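PDB 4B29: dimethylsulfoniopropionate lyase from Roseovarius nubinhibens, which probably cleaves dimethylsulfoniopropionate to release dimethyl sulfide, using a metal-dependent cupin barrel that holds a zinc ion. Local coordinates for residues A[152-157]-A[202-207]; A[115-120]-A[131-136]; A[137-142]-A[196-201]; A[26-31]-A[90-95]. All coordinates share one frame; numbering follows the deposited sequence.

Contact 1: residues A[152-157]-A[202-207]; sequences PEELYS and VLWRGA. With ZN (zinc ion), chain J; PO4 (phosphate ion), chain B; EDO (1,2-ethanediol), chain F.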
loop_
_atom_site.group_PDB
_atom_site.type_symbol
_atom_site.label_atom_id
_atom_site.label_comp_id
_atom_site.label_asym_id
_atom_site.label_seq_id
_atom_site.Cartn_x
_atom_site.Cartn_y
_atom_site.Cartn_z
ATOM N N PRO A 152 -4.884 -13.576 5.057
ATOM C CA PRO A 152 -3.426 -13.502 4.906
ATOM C C PRO A 152 -2.806 -12.509 5.893
ATOM O O PRO A 152 -3.482 -11.553 6.333
ATOM C CB PRO A 152 -3.234 -12.967 3.455
ATOM C CG PRO A 152 -4.580 -12.397 3.024
ATOM C CD PRO A 152 -5.590 -13.291 3.787
ATOM N N GLU A 153 -1.594 -12.819 6.275
ATOM C CA GLU A 153 -0.780 -11.852 7.083
ATOM C C GLU A 153 -0.335 -10.699 6.216
ATOM O O GLU A 153 -0.184 -10.838 4.994
ATOM C CB GLU A 153 0.451 -12.561 7.586
ATOM C CG GLU A 153 0.090 -13.675 8.646
ATOM C CD GLU A 153 1.292 -14.411 9.092
ATOM O OE1 GLU A 153 2.425 -14.023 8.708
ATOM O OE2 GLU A 153 1.210 -15.388 9.884
ATOM N N GLU A 154 -0.048 -9.560 6.848
ATOM C CA GLU A 154 0.339 -8.384 6.076
ATOM C C GLU A 154 1.370 -7.633 6.895
ATOM O O GLU A 154 1.353 -7.679 8.123
ATOM C CB GLU A 154 -0.955 -7.586 5.927
ATOM C CG GLU A 154 -0.885 -6.198 5.792
ATOM C CD GLU A 154 -2.242 -5.606 5.501
ATOM O OE1 GLU A 154 -3.082 -5.450 6.409
ATOM O OE2 GLU A 154 -2.455 -5.191 4.370
ATOM N N LEU A 155 2.292 -6.972 6.211
ATOM C CA LEU A 155 3.327 -6.139 6.883
ATOM C C LEU A 155 3.267 -4.777 6.201
ATOM O O LEU A 155 3.667 -4.627 5.032
ATOM C CB LEU A 155 4.712 -6.777 6.733
ATOM C CG LEU A 155 5.850 -5.971 7.403
ATOM C CD1 LEU A 155 5.614 -5.790 8.921
ATOM C CD2 LEU A 155 7.193 -6.662 7.135
ATOM N N TYR A 156 2.736 -3.779 6.922
ATOM C CA TYR A 156 2.709 -2.421 6.401
ATOM C C TYR A 156 4.078 -1.756 6.537
ATOM O O TYR A 156 4.823 -2.018 7.482
ATOM C CB TYR A 156 1.750 -1.550 7.279
ATOM C CG TYR A 156 0.427 -1.322 6.650
ATOM C CD1 TYR A 156 -0.561 -2.331 6.711
ATOM C CD2 TYR A 156 0.138 -0.157 5.962
ATOM C CE1 TYR A 156 -1.837 -2.110 6.131
ATOM C CE2 TYR A 156 -1.095 0.066 5.390
ATOM C CZ TYR A 156 -2.065 -0.933 5.435
ATOM O OH TYR A 156 -3.295 -0.695 4.877
ATOM N N SER A 157 4.386 -0.861 5.575
ATOM C CA SER A 157 5.430 0.173 5.800
ATOM C C SER A 157 4.812 1.491 5.404
ATOM O O SER A 157 3.927 1.555 4.534
ATOM C CB SER A 157 6.746 -0.079 5.014
ATOM O OG SER A 157 6.558 0.152 3.604
ATOM N N VAL A 202 3.026 -2.329 1.154
ATOM C CA VAL A 202 2.620 -3.389 2.104
ATOM C C VAL A 202 2.956 -4.751 1.498
ATOM O O VAL A 202 2.747 -4.957 0.306
ATOM C CB VAL A 202 1.105 -3.293 2.303
ATOM C CG1 VAL A 202 0.560 -4.424 3.197
ATOM C CG2 VAL A 202 0.757 -1.896 2.895
ATOM N N LEU A 203 3.489 -5.635 2.320
ATOM C CA LEU A 203 3.710 -7.031 1.878
ATOM C C LEU A 203 2.627 -7.946 2.464
ATOM O O LEU A 203 2.075 -7.702 3.582
ATOM C CB LEU A 203 5.032 -7.567 2.420
ATOM C CG LEU A 203 6.320 -6.723 2.178
ATOM C CD1 LEU A 203 7.537 -7.453 2.652
ATOM C CD2 LEU A 203 6.435 -6.393 0.655
ATOM N N TRP A 204 2.369 -9.058 1.740
ATOM C CA TRP A 204 1.362 -10.028 2.216
ATOM C C TRP A 204 1.937 -11.419 2.085
ATOM O O TRP A 204 2.745 -11.678 1.162
ATOM C CB TRP A 204 0.111 -10.006 1.302
ATOM C CG TRP A 204 -0.561 -8.687 1.090
ATOM C CD1 TRP A 204 -0.044 -7.524 0.468
ATOM C CD2 TRP A 204 -1.831 -8.326 1.593
ATOM N NE1 TRP A 204 -0.996 -6.538 0.495
ATOM C CE2 TRP A 204 -2.097 -7.000 1.178
ATOM C CE3 TRP A 204 -2.808 -9.019 2.325
ATOM C CZ2 TRP A 204 -3.296 -6.328 1.496
ATOM C CZ3 TRP A 204 -4.035 -8.336 2.636
ATOM C CH2 TRP A 204 -4.259 -7.031 2.203
ATOM N N ARG A 205 1.570 -12.292 3.020
ATOM C CA ARG A 205 1.994 -13.686 2.911
ATOM C C ARG A 205 1.017 -14.624 3.602
ATOM O O ARG A 205 0.107 -14.184 4.341
ATOM C CB ARG A 205 3.394 -13.900 3.501
ATOM C CG ARG A 205 3.330 -13.962 5.054
ATOM C CD ARG A 205 4.760 -13.934 5.625
ATOM N NE ARG A 205 4.660 -14.075 7.109
ATOM C CZ ARG A 205 5.707 -14.185 7.912
ATOM N NH1 ARG A 205 6.969 -14.112 7.447
ATOM N NH2 ARG A 205 5.500 -14.354 9.238
ATOM N N GLY A 206 1.200 -15.922 3.339
ATOM C CA GLY A 206 0.513 -16.919 4.211
ATOM C C GLY A 206 -0.737 -17.504 3.577
ATOM O O GLY A 206 -1.062 -17.247 2.402
ATOM N N ALA A 207 -1.472 -18.259 4.372
ATOM C CA ALA A 207 -2.794 -18.766 3.938
ATOM C C ALA A 207 -3.676 -17.635 3.475
ATOM O O ALA A 207 -3.735 -16.549 4.073
ATOM C CB ALA A 207 -3.478 -19.516 5.123
HETATM ZN ZN ZN J . -5.032 -5.475 6.050
HETATM P P PO4 B . -5.457 -3.292 4.118
HETATM O O1 PO4 B . -6.486 -2.665 3.225
HETATM O O2 PO4 B . -4.166 -3.454 3.291
HETATM O O3 PO4 B . -5.174 -2.463 5.364
HETATM O O4 PO4 B . -5.876 -4.645 4.595
HETATM C C1 EDO F . -2.010 -1.219 1.389
HETATM O O1 EDO F . -2.041 -0.079 2.252
HETATM C C2 EDO F . -3.309 -1.214 0.630
HETATM O O2 EDO F . -3.316 -2.461 -0.036
HETATM O O HOH W 1 3.574 -16.452 10.525
#
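E154 and W204 face each other as a non-hydrogen-bonded pair between antiparallel strands, and the glutamate can be followed outward from the backbone. Its CB lies near the carbonyl O of L203; CG, turned anti to the backbone N (chi1 152°), rests 3.5 Å from V202 CG1. At the carboxylate the two oxygens part company. OE1 binds the zinc ion at 2.0 Å and also accepts a hydrogen bond from H183, while OE2 sits over one face of the W204 indole, toward its rim, 3.2 Å from CZ2. Phosphate O4 takes another zinc position, and H150 and H189 complete the site. Next along the same face, V202 CG2 lies over the centre of the Y156 ring, 3.6 Å from its centroid in a CH-pi contact, and Y156 OH donates to phosphate O3 at 2.6 Å. The other face of the sheet carries E153 and R205: R205 NE meets E153 OE1 at 2.7 Å, near the guanidinium plane, a salt bridge whose N-H points almost straight at the oxygen (162°). An acid thus suits both faces, as partner of arginine on one and as metal ligand on the other, where zinc and H183 grip E154 OE1 and fix how the carboxylate is turned.

Contact 2: residues A[115-120]-A[131-136]; sequences FGWFEL and SLRVTV. With EDO (1,2-ethanediol), chain F.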
loop_
_atom_site.group_PDB
_atom_site.type_symbol
_atom_site.label_atom_id
_atom_site.label_comp_id
_atom_site.label_asym_id
_atom_site.label_seq_id
_atom_site.Cartn_x
_atom_site.Cartn_y
_atom_site.Cartn_z
ATOM N N PHE A 115 -8.881 8.147 -1.617
ATOM C CA PHE A 115 -8.064 6.957 -1.287
ATOM C C PHE A 115 -8.045 6.052 -2.510
ATOM O O PHE A 115 -8.983 6.046 -3.329
ATOM C CB PHE A 115 -8.665 6.224 -0.079
ATOM C CG PHE A 115 -8.779 4.720 -0.261
ATOM C CD1 PHE A 115 -9.935 4.181 -0.831
ATOM C CD2 PHE A 115 -7.729 3.858 0.101
ATOM C CE1 PHE A 115 -10.092 2.797 -0.999
ATOM C CE2 PHE A 115 -7.872 2.445 -0.094
ATOM C CZ PHE A 115 -9.046 1.945 -0.627
ATOM N N GLY A 116 -6.992 5.261 -2.636
ATOM C CA GLY A 116 -7.068 4.126 -3.581
ATOM C C GLY A 116 -5.872 3.219 -3.316
ATOM O O GLY A 116 -5.010 3.527 -2.497
ATOM N N TRP A 117 -5.822 2.096 -4.011
ATOM C CA TRP A 117 -4.684 1.198 -3.846
ATOM C C TRP A 117 -4.394 0.504 -5.173
ATOM O O TRP A 117 -5.250 0.486 -6.078
ATOM C CB TRP A 117 -4.984 0.123 -2.769
ATOM C CG TRP A 117 -6.060 -0.857 -3.108
ATOM C CD1 TRP A 117 -7.400 -0.662 -3.042
ATOM C CD2 TRP A 117 -5.866 -2.208 -3.573
ATOM N NE1 TRP A 117 -8.075 -1.825 -3.421
ATOM C CE2 TRP A 117 -7.149 -2.779 -3.755
ATOM C CE3 TRP A 117 -4.731 -2.979 -3.835
ATOM C CZ2 TRP A 117 -7.335 -4.112 -4.191
ATOM C CZ3 TRP A 117 -4.910 -4.303 -4.283
ATOM C CH2 TRP A 117 -6.211 -4.843 -4.447
ATOM N N PHE A 118 -3.216 -0.110 -5.257
ATOM C CA PHE A 118 -2.955 -0.931 -6.427
ATOM C C PHE A 118 -1.989 -2.044 -6.040
ATOM O O PHE A 118 -1.335 -1.998 -4.981
ATOM C CB PHE A 118 -2.406 -0.092 -7.592
ATOM C CG PHE A 118 -1.017 0.508 -7.375
ATOM C CD1 PHE A 118 0.167 -0.173 -7.725
ATOM C CD2 PHE A 118 -0.901 1.794 -6.853
ATOM C CE1 PHE A 118 1.447 0.443 -7.574
ATOM C CE2 PHE A 118 0.363 2.408 -6.719
ATOM C CZ PHE A 118 1.544 1.747 -7.035
ATOM N N GLU A 119 -1.873 -3.049 -6.914
ATOM C CA GLU A 119 -0.975 -4.181 -6.620
ATOM C C GLU A 119 0.253 -4.033 -7.497
ATOM O O GLU A 119 0.168 -4.116 -8.732
ATOM C CB GLU A 119 -1.719 -5.500 -6.926
ATOM C CG GLU A 119 -0.925 -6.777 -6.551
ATOM C CD GLU A 119 -1.760 -8.047 -6.808
ATOM O OE1 GLU A 119 -2.984 -7.972 -7.074
ATOM O OE2 GLU A 119 -1.117 -9.091 -7.001
ATOM N N LEU A 120 1.390 -3.748 -6.881
ATOM C CA LEU A 120 2.601 -3.563 -7.649
ATOM C C LEU A 120 3.131 -4.895 -8.142
ATOM O O LEU A 120 3.542 -5.029 -9.315
ATOM C CB LEU A 120 3.650 -2.885 -6.749
ATOM C CG LEU A 120 5.053 -2.752 -7.331
ATOM C CD1 LEU A 120 5.000 -1.982 -8.744
ATOM C CD2 LEU A 120 5.988 -2.052 -6.318
ATOM N N SER A 131 5.276 -15.574 -5.383
ATOM C CA SER A 131 6.123 -15.718 -4.165
ATOM C C SER A 131 5.828 -14.646 -3.127
ATOM O O SER A 131 6.082 -14.858 -1.907
ATOM C CB SER A 131 7.601 -15.668 -4.522
ATOM O OG SER A 131 7.904 -16.793 -5.365
ATOM N N LEU A 132 5.217 -13.557 -3.570
ATOM C CA LEU A 132 4.970 -12.448 -2.653
ATOM C C LEU A 132 3.821 -11.640 -3.233
ATOM O O LEU A 132 3.486 -11.811 -4.408
ATOM C CB LEU A 132 6.221 -11.582 -2.656
ATOM C CG LEU A 132 6.271 -10.450 -1.609
ATOM C CD1 LEU A 132 5.786 -10.929 -0.158
ATOM C CD2 LEU A 132 7.705 -9.914 -1.636
ATOM N N ARG A 133 3.214 -10.791 -2.406
ATOM C CA ARG A 133 2.302 -9.799 -2.943
ATOM C C ARG A 133 2.685 -8.461 -2.310
ATOM O O ARG A 133 2.942 -8.405 -1.089
ATOM C CB ARG A 133 0.885 -10.204 -2.604
ATOM C CG ARG A 133 -0.157 -9.275 -3.067
ATOM C CD ARG A 133 -1.532 -9.873 -2.695
ATOM N NE ARG A 133 -2.622 -9.191 -3.378
ATOM C CZ ARG A 133 -3.599 -8.509 -2.798
ATOM N NH1 ARG A 133 -3.633 -8.321 -1.485
ATOM N NH2 ARG A 133 -4.539 -7.985 -3.540
ATOM N N VAL A 134 2.768 -7.436 -3.155
ATOM C CA VAL A 134 3.175 -6.091 -2.712
ATOM C C VAL A 134 2.076 -5.145 -3.184
ATOM O O VAL A 134 1.815 -5.022 -4.382
ATOM C CB VAL A 134 4.491 -5.666 -3.369
ATOM C CG1 VAL A 134 4.850 -4.234 -2.868
ATOM C CG2 VAL A 134 5.618 -6.598 -3.031
ATOM N N THR A 135 1.428 -4.456 -2.244
ATOM C CA THR A 135 0.405 -3.479 -2.605
ATOM C C THR A 135 0.791 -2.093 -2.086
ATOM O O THR A 135 1.664 -1.959 -1.228
ATOM C CB THR A 135 -1.009 -3.804 -2.101
ATOM O OG1 THR A 135 -1.007 -3.875 -0.657
ATOM C CG2 THR A 135 -1.477 -5.136 -2.678
ATOM N N VAL A 136 0.136 -1.088 -2.646
ATOM C CA VAL A 136 0.412 0.313 -2.257
ATOM C C VAL A 136 -0.932 0.973 -1.987
ATOM O O VAL A 136 -1.892 0.776 -2.751
ATOM C CB VAL A 136 1.140 1.068 -3.445
ATOM C CG1 VAL A 136 1.108 2.629 -3.191
ATOM C CG2 VAL A 136 2.570 0.576 -3.579
HETATM C C1 EDO F . -2.010 -1.219 1.389
HETATM O O1 EDO F . -2.041 -0.079 2.252
HETATM C C2 EDO F . -3.309 -1.214 0.630
HETATM O O2 EDO F . -3.316 -2.461 -0.036
HETATM O O HOH W 2 -3.231 -10.891 -5.888
#
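F118 lays one face of its ring over V136, whose CB stands 3.9 Å from the ring centroid in a CH-pi contact, and V136 CG1 reaches F118 CE2 at 3.6 Å. The ring gets there because CG is placed between the backbone N and the carbonyl carbon (chi1 67°), which lays the phenyl group alongside the valine, both pointing the same way; a beta-branched residue offers it a broad, rigid surface. Beneath them F118 and V136 form a hydrogen-bonded antiparallel pair, F118 N to V136 O at 3.0 Å and V136 N to F118 O at 2.9 Å. The opposite face mixes polar and aromatic groups. W117 packs its CZ3 on T135 CG2 (3.9 Å) and its CH2 near R133 NH2. E119 OE1 makes a long salt bridge to R133 NH2 at 3.9 Å, carboxylate and guanidinium planes 71° apart, and a water weakly links E119 OE2 to R133 NE. Salt bridges to D212 from R133 and to R99 from E119, which S124 also hydrogen-bonds, suggest that charge is balanced through a wider network, while the phenylalanine side remains apolar.

Contact 3: residues A[137-142]-A[196-201]; sequences GYWGPG and DPILTL. With PO4 (phosphate ion), chain E; EDO (1,2-ethanediol), chain F.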
loop_
_atom_site.group_PDB
_atom_site.type_symbol
_atom_site.label_atom_id
_atom_site.label_comp_id
_atom_site.label_asym_id
_atom_site.label_seq_id
_atom_site.Cartn_x
_atom_site.Cartn_y
_atom_site.Cartn_z
ATOM N N GLY A 137 -1.042 1.782 -0.907
ATOM C CA GLY A 137 -2.306 2.469 -0.628
ATOM C C GLY A 137 -2.000 3.953 -0.386
ATOM O O GLY A 137 -0.861 4.301 0.028
ATOM N N TYR A 138 -2.947 4.819 -0.735
ATOM C CA TYR A 138 -2.858 6.255 -0.396
ATOM C C TYR A 138 -4.169 6.660 0.231
ATOM O O TYR A 138 -5.248 6.267 -0.238
ATOM C CB TYR A 138 -2.647 7.085 -1.660
ATOM C CG TYR A 138 -2.673 8.583 -1.355
ATOM C CD1 TYR A 138 -1.508 9.229 -0.972
ATOM C CD2 TYR A 138 -3.886 9.282 -1.419
ATOM C CE1 TYR A 138 -1.531 10.654 -0.690
ATOM C CE2 TYR A 138 -3.940 10.680 -1.108
ATOM C CZ TYR A 138 -2.746 11.318 -0.791
ATOM O OH TYR A 138 -2.814 12.684 -0.510
ATOM N N TRP A 139 -4.088 7.439 1.316
ATOM C CA TRP A 139 -5.268 8.041 1.919
ATOM C C TRP A 139 -4.993 9.522 2.152
ATOM O O TRP A 139 -3.974 9.872 2.733
ATOM C CB TRP A 139 -5.525 7.431 3.311
ATOM C CG TRP A 139 -6.018 6.017 3.247
ATOM C CD1 TRP A 139 -7.305 5.591 3.381
ATOM C CD2 TRP A 139 -5.207 4.828 3.065
ATOM N NE1 TRP A 139 -7.347 4.205 3.308
ATOM C CE2 TRP A 139 -6.082 3.726 3.101
ATOM C CE3 TRP A 139 -3.836 4.617 2.886
ATOM C CZ2 TRP A 139 -5.632 2.395 2.938
ATOM C CZ3 TRP A 139 -3.374 3.288 2.761
ATOM C CH2 TRP A 139 -4.293 2.210 2.772
ATOM N N GLY A 140 -5.909 10.369 1.690
ATOM C CA GLY A 140 -5.707 11.822 1.982
ATOM C C GLY A 140 -5.973 12.083 3.471
ATOM O O GLY A 140 -6.431 11.222 4.226
ATOM N N PRO A 141 -5.718 13.330 3.908
ATOM C CA PRO A 141 -5.994 13.667 5.305
ATOM C C PRO A 141 -7.444 13.504 5.723
ATOM O O PRO A 141 -8.364 13.588 4.914
ATOM C CB PRO A 141 -5.621 15.173 5.390
ATOM C CG PRO A 141 -4.881 15.500 4.152
ATOM C CD PRO A 141 -5.271 14.471 3.101
ATOM N N GLY A 142 -7.666 13.308 7.017
ATOM C CA GLY A 142 -9.030 13.304 7.554
ATOM C C GLY A 142 -9.903 12.152 7.157
ATOM O O GLY A 142 -11.119 12.305 6.973
ATOM N N ASP A 196 -2.258 15.012 7.926
ATOM C CA ASP A 196 -1.350 14.600 6.867
ATOM C C ASP A 196 -1.982 13.415 6.135
ATOM O O ASP A 196 -2.797 12.724 6.722
ATOM C CB ASP A 196 -0.018 14.169 7.459
ATOM C CG ASP A 196 0.626 15.295 8.282
ATOM O OD1 ASP A 196 0.765 16.398 7.728
ATOM O OD2 ASP A 196 0.989 15.057 9.435
ATOM N N PRO A 197 -1.678 13.281 4.848
ATOM C CA PRO A 197 -2.068 12.044 4.121
ATOM C C PRO A 197 -1.128 10.905 4.567
ATOM O O PRO A 197 -0.210 11.095 5.378
ATOM C CB PRO A 197 -1.764 12.413 2.681
ATOM C CG PRO A 197 -0.490 13.259 2.772
ATOM C CD PRO A 197 -0.692 14.073 4.089
ATOM N N ILE A 198 -1.321 9.714 3.983
ATOM C CA ILE A 198 -0.317 8.658 4.145
ATOM C C ILE A 198 -0.254 7.834 2.860
ATOM O O ILE A 198 -1.271 7.604 2.217
ATOM C CB ILE A 198 -0.601 7.717 5.368
ATOM C CG1 ILE A 198 0.640 6.842 5.644
ATOM C CG2 ILE A 198 -1.941 6.905 5.219
ATOM C CD1 ILE A 198 0.515 6.053 6.943
ATOM N N LEU A 199 0.964 7.456 2.514
ATOM C CA LEU A 199 1.222 6.593 1.338
ATOM C C LEU A 199 1.973 5.383 1.896
ATOM O O LEU A 199 2.981 5.544 2.607
ATOM C CB LEU A 199 2.084 7.370 0.352
ATOM C CG LEU A 199 2.587 6.648 -0.926
ATOM C CD1 LEU A 199 1.398 6.238 -1.793
ATOM C CD2 LEU A 199 3.604 7.536 -1.712
ATOM N N THR A 200 1.478 4.168 1.581
ATOM C CA THR A 200 2.024 2.945 2.217
ATOM C C THR A 200 2.459 1.952 1.153
ATOM O O THR A 200 1.965 2.005 0.005
ATOM C CB THR A 200 0.959 2.230 3.069
ATOM O OG1 THR A 200 -0.178 1.936 2.245
ATOM C CG2 THR A 200 0.485 3.199 4.252
ATOM N N LEU A 201 3.361 1.060 1.549
ATOM C CA LEU A 201 3.758 -0.050 0.668
ATOM C C LEU A 201 3.737 -1.285 1.584
ATOM O O LEU A 201 4.337 -1.277 2.681
ATOM C CB LEU A 201 5.136 0.221 0.027
ATOM C CG LEU A 201 5.472 -0.901 -0.985
ATOM C CD1 LEU A 201 6.225 -0.334 -2.218
ATOM C CD2 LEU A 201 6.326 -1.942 -0.264
HETATM P P PO4 E . -5.479 15.655 -0.387
HETATM O O1 PO4 E . -5.515 16.277 -1.801
HETATM O O2 PO4 E . -4.631 14.395 -0.341
HETATM O O3 PO4 E . -4.726 16.597 0.519
HETATM O O4 PO4 E . -6.868 15.294 0.123
HETATM C C1 EDO F . -2.010 -1.219 1.389
HETATM O O1 EDO F . -2.041 -0.079 2.252
HETATM C C2 EDO F . -3.309 -1.214 0.630
HETATM O O2 EDO F . -3.316 -2.461 -0.036
#
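W139 lies alongside I198, CE3 of its indole 3.8 Å from I198 CG2, and the edge of the same ring reaches T200, with W139 CZ3 3.5 Å from T200 OG1. This is the closely fitted part of the contact. Here the strands are joined by two antiparallel hydrogen-bonded pairs, W139 with I198 and G137 with T200; W139 N meets I198 O at 3.0 Å, nearly straight at 166°. G137 suits its place because, having no side chain, it lets the W139 ring and T200 OG1 come close. The threonine hydroxyl, set between its own backbone N and carbonyl carbon (chi1 56°), shares a hydrogen bond of 2.7 Å with O1 of a bound ethanediol and receives a weak one from G137 N. P197 belongs to the same close fit, its CB 3.4 Å from Y138 OH; that hydroxyl lies 2.5 Å from O2 of a bound phosphate and is also hydrogen-bonded to D74 O.

Beyond W139 the strands give way to loops and the fit slackens at the edge. P141 CD is 4.1 Å from P197 CB, while D196, partly exposed, directs its CB away from the partner segment.

Around these two strands, Y138 and L199 lean on helix 67-73. On the other face W139 meets the rings of F115, F111 and Y145, and both it and T200 touch Y156 of strand 153-159, the neighbour of strand 198-205 in the sheet.

Contact 4: residues A[26-31]-A[90-95]; sequences AALTHL and VAAAPH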
loop_
_atom_site.group_PDB
_atom_site.type_symbol
_atom_site.label_atom_id
_atom_site.label_comp_id
_atom_site.label_asym_id
_atom_site.label_seq_id
_atom_site.Cartn_x
_atom_site.Cartn_y
_atom_site.Cartn_z
ATOM N N ALA A 26 8.514 2.046 -18.283
ATOM C CA ALA A 26 9.717 2.564 -17.683
ATOM C C ALA A 26 9.445 3.064 -16.234
ATOM O O ALA A 26 10.269 2.855 -15.354
ATOM C CB ALA A 26 10.273 3.755 -18.555
ATOM N N ALA A 27 8.319 3.726 -16.058
ATOM C CA ALA A 27 7.948 4.345 -14.742
ATOM C C ALA A 27 7.724 3.180 -13.750
ATOM O O ALA A 27 8.169 3.260 -12.605
ATOM C CB ALA A 27 6.705 5.168 -14.858
ATOM N N LEU A 28 7.048 2.113 -14.199
ATOM C CA LEU A 28 6.773 0.981 -13.271
ATOM C C LEU A 28 8.016 0.187 -12.988
ATOM O O LEU A 28 8.181 -0.346 -11.887
ATOM C CB LEU A 28 5.659 0.069 -13.794
ATOM C CG LEU A 28 4.303 0.818 -13.930
ATOM C CD1 LEU A 28 3.197 -0.122 -14.190
ATOM C CD2 LEU A 28 3.953 1.747 -12.811
ATOM N N THR A 29 8.921 0.079 -13.973
ATOM C CA THR A 29 10.182 -0.620 -13.742
ATOM C C THR A 29 11.055 0.156 -12.745
ATOM O O THR A 29 11.675 -0.427 -11.871
ATOM C CB THR A 29 10.903 -0.905 -15.087
ATOM O OG1 THR A 29 10.018 -1.732 -15.855
ATOM C CG2 THR A 29 12.229 -1.644 -14.838
ATOM N N HIS A 30 11.046 1.497 -12.867
ATOM C CA HIS A 30 11.803 2.316 -11.949
ATOM C C HIS A 30 11.183 2.173 -10.531
ATOM O O HIS A 30 11.933 2.063 -9.536
ATOM C CB HIS A 30 11.798 3.774 -12.423
ATOM C CG HIS A 30 12.391 4.715 -11.420
ATOM N ND1 HIS A 30 13.754 4.811 -11.207
ATOM C CD2 HIS A 30 11.805 5.588 -10.558
ATOM C CE1 HIS A 30 13.982 5.718 -10.262
ATOM N NE2 HIS A 30 12.819 6.195 -9.847
ATOM N N LEU A 31 9.859 2.129 -10.486
ATOM C CA LEU A 31 9.141 1.964 -9.199
ATOM C C LEU A 31 9.514 0.602 -8.610
ATOM O O LEU A 31 9.762 0.502 -7.388
ATOM C CB LEU A 31 7.647 2.066 -9.383
ATOM C CG LEU A 31 6.773 1.614 -8.191
ATOM C CD1 LEU A 31 7.157 2.394 -6.887
ATOM C CD2 LEU A 31 5.308 1.777 -8.446
ATOM N N VAL A 90 4.709 8.572 -7.051
ATOM C CA VAL A 90 3.984 9.698 -7.666
ATOM C C VAL A 90 4.145 9.617 -9.221
ATOM O O VAL A 90 3.150 9.774 -9.934
ATOM C CB VAL A 90 4.465 11.047 -7.093
ATOM C CG1 VAL A 90 3.871 12.209 -7.912
ATOM C CG2 VAL A 90 3.993 11.178 -5.620
ATOM N N ALA A 91 5.345 9.314 -9.692
ATOM C CA ALA A 91 5.608 9.230 -11.152
ATOM C C ALA A 91 4.864 8.050 -11.786
ATOM O O ALA A 91 4.462 8.124 -12.964
ATOM C CB ALA A 91 7.101 9.135 -11.438
ATOM N N ALA A 92 4.664 6.972 -11.014
ATOM C CA ALA A 92 3.894 5.807 -11.479
ATOM C C ALA A 92 2.406 5.991 -11.486
ATOM O O ALA A 92 1.684 5.225 -12.102
ATOM C CB ALA A 92 4.242 4.553 -10.589
ATOM N N ALA A 93 1.899 6.976 -10.737
ATOM C CA ALA A 93 0.467 7.063 -10.515
ATOM C C ALA A 93 -0.406 7.060 -11.779
ATOM O O ALA A 93 -1.461 6.463 -11.766
ATOM C CB ALA A 93 0.110 8.250 -9.576
ATOM N N PRO A 94 0.024 7.754 -12.858
ATOM C CA PRO A 94 -0.824 7.748 -14.076
ATOM C C PRO A 94 -0.746 6.467 -14.891
ATOM O O PRO A 94 -1.390 6.364 -15.941
ATOM C CB PRO A 94 -0.226 8.889 -14.944
ATOM C CG PRO A 94 0.647 9.687 -14.038
ATOM C CD PRO A 94 1.135 8.719 -12.950
ATOM N N HIS A 95 0.010 5.493 -14.393
ATOM C CA HIS A 95 0.325 4.270 -15.167
ATOM C C HIS A 95 -0.140 3.013 -14.475
ATOM O O HIS A 95 -0.057 1.933 -15.073
ATOM C CB HIS A 95 1.821 4.168 -15.366
ATOM C CG HIS A 95 2.387 5.323 -16.124
ATOM N ND1 HIS A 95 2.037 5.581 -17.439
ATOM C CD2 HIS A 95 3.246 6.298 -15.756
ATOM C CE1 HIS A 95 2.666 6.674 -17.846
ATOM N NE2 HIS A 95 3.417 7.123 -16.851
#
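L28 and L31, one turn apart on helix 24-41, both reach the single methyl group of A92. Their first torsions differ. L28 has CG anti to its carbonyl carbon (chi1 -62°), a setting that brings CD2 to 3.6 Å from A92 CB; L31 instead turns CG away from its backbone N (chi1 167°) and delivers its own CD2 to the same methyl at 3.7 Å. Alanine suits this place because its short side chain lets two leucines close over it. The arrangement is helix-to-helix packing on the outer side of the cupin sheet: helix 24-41 meets the C-terminal end of helix 83-92, and L31 reaches further along that helix to L85, A88 and L89, as well as inward to F118 and L120 of strand 115-122. H95 N bonds back to A92 O at 2.9 Å, and this turn carries H95 to the partner helix. Its imidazole, with CG anti to the carbonyl carbon (chi1 -61°), places CD2 3.7 Å from A27 CB, the small alanine leaving room for the ring to approach. At the base of the side chain, H95 CB lies 4.1 Å from L28 CD2, and L28 CD1 packs 3.9 Å from the carbonyl O of H95.

In the fold
From the N terminus, contact 4 comes first: it closes a loop of 58 residues, about half of it helical, by bringing helix 24-41 against the end of helix 83-92. Contact 2 follows in series, joining strands 115-122 and 133-139 across a short connection of ten residues, and contact 4 packs against it. The chain then continues along strand 133-139 straight into contact 3, which pairs the end of that strand with strand 198-205 over 53 residues. Contact 1 crosses contact 3, since their segments alternate, and uses the later part of strand 198-205 to add strand 153-159. Contacts 2, 3 and 1 thus link four neighbouring strands of one sheet, with the zinc ligand E154 on the last.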